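PDB 1RZ3: hypothetical protein RBSTP0775, which is of unknown function but probably acts as an ATP-dependent P-loop kinase related to uridine kinase and phosphoribulokinase. Local coordinates for residues R22-I27 with P142-V147; Q136-R141 with E185-I190. All coordinates share one frame; numbering follows the deposited sequence.

Contact 1 (R22-I27 with P142-V147)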
# COMPACT_ATOMS: atom_id res chain seq x y z
N ARG A 22 -7.07 -15.64 6.24
CA ARG A 22 -6.86 -14.66 5.19
C ARG A 22 -5.37 -14.40 5.01
O ARG A 22 -4.62 -14.34 5.99
CB ARG A 22 -7.55 -13.33 5.54
CG ARG A 22 -9.05 -13.39 5.66
CD ARG A 22 -9.60 -12.07 6.15
NE ARG A 22 -11.04 -12.10 6.35
CZ ARG A 22 -11.71 -11.23 7.09
NH1 ARG A 22 -11.06 -10.24 7.70
NH2 ARG A 22 -13.03 -11.34 7.24
N LEU A 23 -4.94 -14.26 3.77
CA LEU A 23 -3.54 -13.96 3.48
C LEU A 23 -3.47 -12.47 3.15
O LEU A 23 -4.14 -12.00 2.24
CB LEU A 23 -3.06 -14.80 2.30
CG LEU A 23 -1.57 -14.69 1.94
CD1 LEU A 23 -0.72 -15.18 3.11
CD2 LEU A 23 -1.29 -15.52 0.70
N VAL A 24 -2.67 -11.73 3.91
CA VAL A 24 -2.53 -10.29 3.68
C VAL A 24 -1.26 -10.00 2.87
O VAL A 24 -0.15 -10.27 3.32
CB VAL A 24 -2.51 -9.53 5.02
CG1 VAL A 24 -2.38 -8.04 4.78
CG2 VAL A 24 -3.78 -9.84 5.80
N LEU A 25 -1.46 -9.44 1.68
CA LEU A 25 -0.36 -9.13 0.77
C LEU A 25 -0.14 -7.63 0.67
O LEU A 25 -1.08 -6.85 0.77
CB LEU A 25 -0.68 -9.65 -0.63
CG LEU A 25 -1.31 -11.04 -0.74
CD1 LEU A 25 -1.87 -11.24 -2.15
CD2 LEU A 25 -0.28 -12.10 -0.40
N GLY A 26 1.11 -7.24 0.47
CA GLY A 26 1.40 -5.83 0.35
C GLY A 26 2.23 -5.58 -0.89
O GLY A 26 3.12 -6.36 -1.23
N ILE A 27 1.91 -4.50 -1.59
CA ILE A 27 2.66 -4.11 -2.77
C ILE A 27 3.23 -2.74 -2.41
O ILE A 27 2.53 -1.73 -2.45
CB ILE A 27 1.77 -4.00 -4.03
CG1 ILE A 27 1.17 -5.38 -4.35
CG2 ILE A 27 2.59 -3.51 -5.21
CD1 ILE A 27 0.35 -5.41 -5.63
N PRO A 142 3.93 -5.79 10.87
CA PRO A 142 3.44 -7.02 11.49
C PRO A 142 2.17 -7.61 10.90
O PRO A 142 1.89 -8.79 11.08
CB PRO A 142 3.23 -6.62 12.95
CG PRO A 142 4.11 -5.40 13.13
CD PRO A 142 3.94 -4.68 11.83
N PHE A 143 1.40 -6.79 10.19
CA PHE A 143 0.14 -7.27 9.64
C PHE A 143 0.15 -7.77 8.21
O PHE A 143 -0.90 -8.11 7.67
CB PHE A 143 -0.91 -6.17 9.84
CG PHE A 143 -1.04 -5.73 11.27
CD1 PHE A 143 -1.61 -6.58 12.21
CD2 PHE A 143 -0.51 -4.52 11.69
CE1 PHE A 143 -1.64 -6.23 13.56
CE2 PHE A 143 -0.53 -4.16 13.04
CZ PHE A 143 -1.10 -5.02 13.97
N PHE A 144 1.34 -7.83 7.61
CA PHE A 144 1.49 -8.34 6.24
C PHE A 144 2.10 -9.73 6.28
O PHE A 144 3.07 -9.96 7.00
CB PHE A 144 2.42 -7.44 5.42
CG PHE A 144 1.81 -6.12 5.02
CD1 PHE A 144 0.91 -6.05 3.97
CD2 PHE A 144 2.16 -4.96 5.70
CE1 PHE A 144 0.34 -4.83 3.60
CE2 PHE A 144 1.60 -3.73 5.33
CZ PHE A 144 0.69 -3.67 4.28
N ASP A 145 1.55 -10.65 5.50
CA ASP A 145 2.08 -12.01 5.43
C ASP A 145 3.11 -12.09 4.32
O ASP A 145 4.02 -12.91 4.35
CB ASP A 145 0.98 -13.02 5.13
CG ASP A 145 0.01 -13.18 6.27
OD1 ASP A 145 0.46 -13.61 7.35
OD2 ASP A 145 -1.18 -12.87 6.08
N PHE A 146 2.97 -11.21 3.34
CA PHE A 146 3.85 -11.22 2.18
C PHE A 146 3.91 -9.82 1.60
O PHE A 146 2.88 -9.19 1.39
CB PHE A 146 3.27 -12.19 1.15
CG PHE A 146 4.04 -12.27 -0.13
CD1 PHE A 146 5.21 -13.02 -0.21
CD2 PHE A 146 3.58 -11.62 -1.27
CE1 PHE A 146 5.91 -13.13 -1.41
CE2 PHE A 146 4.27 -11.73 -2.48
CZ PHE A 146 5.44 -12.48 -2.55
N VAL A 147 5.12 -9.33 1.34
CA VAL A 147 5.28 -8.00 0.78
C VAL A 147 6.18 -8.05 -0.44
O VAL A 147 7.26 -8.65 -0.41
CB VAL A 147 5.90 -7.01 1.78
CG1 VAL A 147 6.14 -5.66 1.10
CG2 VAL A 147 4.97 -6.83 2.98
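Val24 and Asp145 meet where strand 23-29 of the parallel sheet takes on its neighbour, strand 146-150. The carboxylate of Asp145 reaches across to the backbone: Val24 N donates to Asp145 OD2 over 2.9 Å, almost straight at 177°, and uses the anti lone pair of that oxygen. Asp145 CG stands anti to its carbonyl carbon and beside its own backbone N (chi1 -69°); the side chain and the main chain of this residue together hold both polar atoms of Val24. Val24 O accepts from Asp145 N at 2.8 Å and, less closely, from Phe146 N at 3.3 Å, both donors lying in its carbonyl plane. Gly26 N then continues the parallel ladder by donating to Phe146 O.

The tightly packed part is buried around Val24 and Gly26. Val24 CG1 lies 3.2 Å from Phe143 O and also touches Phe144 CD1, the two side chains crossing at about a right angle. The Phe144 ring brings CE1 to 3.6 Å from Gly26 CA, at a residue with no side chain, while Leu25 O sits at the ring edge. On the sheet face shared by Leu25 and Phe146, Leu25 CD2 rests 3.9 Å from Phe146 CB, and Ile14 of helix 3-15 covers both residues.

The solvent side of the contact is at Asp145, exposed even though Leu23 CD1 touches its CB and two of its atoms are bonded to Val24. There OD2 also forms a salt bridge with Lys98, which probably stabilises the charged form of a carboxylate that supplies the acceptor for Val24 N just before the regular strand pairing begins.

Contact 2 (Q136-R141 with E185-I190)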
# COMPACT_ATOMS: atom_id res chain seq x y z
N GLN A 136 5.96 -0.57 4.51
CA GLN A 136 6.72 -1.29 5.51
C GLN A 136 7.19 -0.49 6.71
O GLN A 136 8.19 -0.82 7.34
CB GLN A 136 7.89 -2.01 4.84
CG GLN A 136 7.41 -3.05 3.84
CD GLN A 136 8.53 -3.77 3.15
OE1 GLN A 136 9.12 -3.28 2.17
NE2 GLN A 136 8.86 -4.95 3.66
N ARG A 137 6.46 0.57 7.05
CA ARG A 137 6.84 1.33 8.23
C ARG A 137 6.56 0.38 9.40
O ARG A 137 5.66 -0.47 9.33
CB ARG A 137 6.04 2.64 8.33
CG ARG A 137 4.54 2.53 8.18
CD ARG A 137 3.89 3.91 8.34
NE ARG A 137 3.81 4.70 7.12
CZ ARG A 137 4.30 5.94 6.99
NH1 ARG A 137 4.92 6.53 8.00
NH2 ARG A 137 4.13 6.60 5.85
N LYS A 138 7.35 0.50 10.46
CA LYS A 138 7.25 -0.39 11.63
C LYS A 138 5.87 -0.69 12.18
O LYS A 138 5.60 -1.80 12.63
CB LYS A 138 8.14 0.14 12.75
CG LYS A 138 7.75 1.52 13.25
CD LYS A 138 8.69 1.99 14.36
CE LYS A 138 8.32 3.38 14.86
NZ LYS A 138 8.35 4.41 13.77
N GLU A 139 4.98 0.30 12.16
CA GLU A 139 3.64 0.14 12.69
C GLU A 139 2.75 -0.84 11.91
O GLU A 139 1.92 -1.54 12.49
CB GLU A 139 2.93 1.50 12.75
CG GLU A 139 3.56 2.54 13.68
CD GLU A 139 4.85 3.15 13.16
OE1 GLU A 139 5.12 3.11 11.94
OE2 GLU A 139 5.61 3.71 13.98
N TRP A 140 2.93 -0.88 10.59
CA TRP A 140 2.11 -1.73 9.72
C TRP A 140 2.70 -3.09 9.37
O TRP A 140 1.95 -4.06 9.15
CB TRP A 140 1.78 -0.96 8.44
CG TRP A 140 1.11 0.37 8.67
CD1 TRP A 140 0.45 0.78 9.80
CD2 TRP A 140 0.97 1.44 7.72
NE1 TRP A 140 -0.10 2.03 9.61
CE2 TRP A 140 0.21 2.46 8.34
CE3 TRP A 140 1.41 1.63 6.40
CZ2 TRP A 140 -0.12 3.65 7.69
CZ3 TRP A 140 1.09 2.81 5.76
CH2 TRP A 140 0.33 3.81 6.40
N ARG A 141 4.02 -3.18 9.30
CA ARG A 141 4.72 -4.43 8.97
C ARG A 141 4.19 -5.75 9.55
O ARG A 141 4.03 -6.73 8.82
CB ARG A 141 6.20 -4.34 9.39
CG ARG A 141 7.07 -3.44 8.57
CD ARG A 141 8.53 -3.90 8.65
NE ARG A 141 9.16 -3.71 9.96
CZ ARG A 141 9.74 -2.58 10.36
NH1 ARG A 141 9.77 -1.53 9.55
NH2 ARG A 141 10.33 -2.51 11.54
N GLU A 185 16.46 4.57 3.80
CA GLU A 185 17.52 4.51 4.79
C GLU A 185 17.07 4.05 6.17
O GLU A 185 17.78 3.29 6.83
CB GLU A 185 18.19 5.88 4.92
CG GLU A 185 19.27 5.93 5.98
CD GLU A 185 19.99 7.27 6.03
OE1 GLU A 185 19.33 8.29 6.29
OE2 GLU A 185 21.22 7.29 5.79
N THR A 186 15.89 4.48 6.59
CA THR A 186 15.39 4.11 7.91
C THR A 186 14.71 2.75 7.98
O THR A 186 14.90 2.02 8.95
CB THR A 186 14.41 5.19 8.46
OG1 THR A 186 13.25 5.27 7.62
CG2 THR A 186 15.08 6.55 8.49
N GLU A 187 13.93 2.39 6.96
CA GLU A 187 13.22 1.11 6.97
C GLU A 187 13.79 0.01 6.07
O GLU A 187 13.39 -1.16 6.20
CB GLU A 187 11.74 1.33 6.65
CG GLU A 187 11.04 2.29 7.61
CD GLU A 187 10.84 1.71 9.01
OE1 GLU A 187 11.49 0.70 9.37
OE2 GLU A 187 10.01 2.27 9.76
N GLU A 188 14.71 0.35 5.18
CA GLU A 188 15.32 -0.64 4.28
C GLU A 188 14.26 -1.57 3.68
O GLU A 188 14.37 -2.80 3.79
CB GLU A 188 16.35 -1.46 5.05
CG GLU A 188 17.50 -0.65 5.62
CD GLU A 188 18.36 -1.46 6.58
OE1 GLU A 188 17.90 -1.70 7.72
OE2 GLU A 188 19.48 -1.85 6.20
N PRO A 189 13.24 -1.01 3.02
CA PRO A 189 12.16 -1.78 2.40
C PRO A 189 12.60 -2.83 1.38
O PRO A 189 11.96 -3.86 1.24
CB PRO A 189 11.28 -0.70 1.78
CG PRO A 189 12.27 0.38 1.43
CD PRO A 189 13.14 0.42 2.66
N ILE A 190 13.69 -2.56 0.67
CA ILE A 190 14.17 -3.52 -0.32
C ILE A 190 14.72 -4.77 0.36
O ILE A 190 14.51 -5.88 -0.11
CB ILE A 190 15.24 -2.87 -1.23
CG1 ILE A 190 14.62 -1.67 -1.96
CG2 ILE A 190 15.77 -3.89 -2.23
CD1 ILE A 190 15.56 -0.93 -2.89
O HOH W 1 11.93 -0.02 12.05
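Glu187 and Arg141 form a salt bridge between the end of helix 169-187 and the loop joining strands 127-132 and 146-150 of the P-loop NTPase fold. Glu187 CB points toward the loop, and CG stands anti to the carbonyl carbon. The chain then bends at chi2 (-71°), which places CD 4.0 Å from Gln136 O. Its two oxygens part company there. OE1 takes Arg141 NH1 at 2.8 Å, from above the carboxylate plane, and the guanidinium and carboxylate planes are turned 73° apart. OE2 accepts a longer bond of 3.3 Å from Lys138 N, again from above the plane, and lies 3.6 Å from Arg137 CA.

Arg141 NH1 is shared: it also donates to Gln136 O within its own loop, at 2.8 Å and near the guanidinium plane. One face of that guanidinium packs on Lys138 CA, 3.4 Å from the plane and offset toward the rim. These contacts fix the rotation of the group, although Arg192 brings a like charge close to Arg141 NE.

At the start of the loop, the buried side chain of Gln136 crosses Pro189 obliquely. Pro189 opens helix 189-192 and packs on Tyr183 and Tyr149, so the buried part of the contact joins the sheet to both helices. Gln136 N is held by the hydroxyl of Tyr183. At the outer side, water 1 lies in the plane of the guanidinium, at its edge, accepting from Arg141 NH2 at 3.0 Å and donating to Glu187 OE1.

From the N terminus, the chain enters contact 1 on strand 23-29, runs through what is probably the phosphate-binding loop and later strand 127-132, and reaches contact 2 at 136-141. Immediately after it, 142-147 closes the first long loop by returning to the side of strand 23-29. The chain then follows strand 146-150 and, after a part that is not modelled, helix 169-187, at whose C-terminal end 185-190 closes contact 2, so the two closures cross, their segments alternating. Contact 1 joins neighbouring strands of the central sheet, whereas contact 2 ties the loop leading into strand 146-150 to the helices that follow it. They touch directly where Val147 CG1 packs 3.7 Å from Gln136 CD.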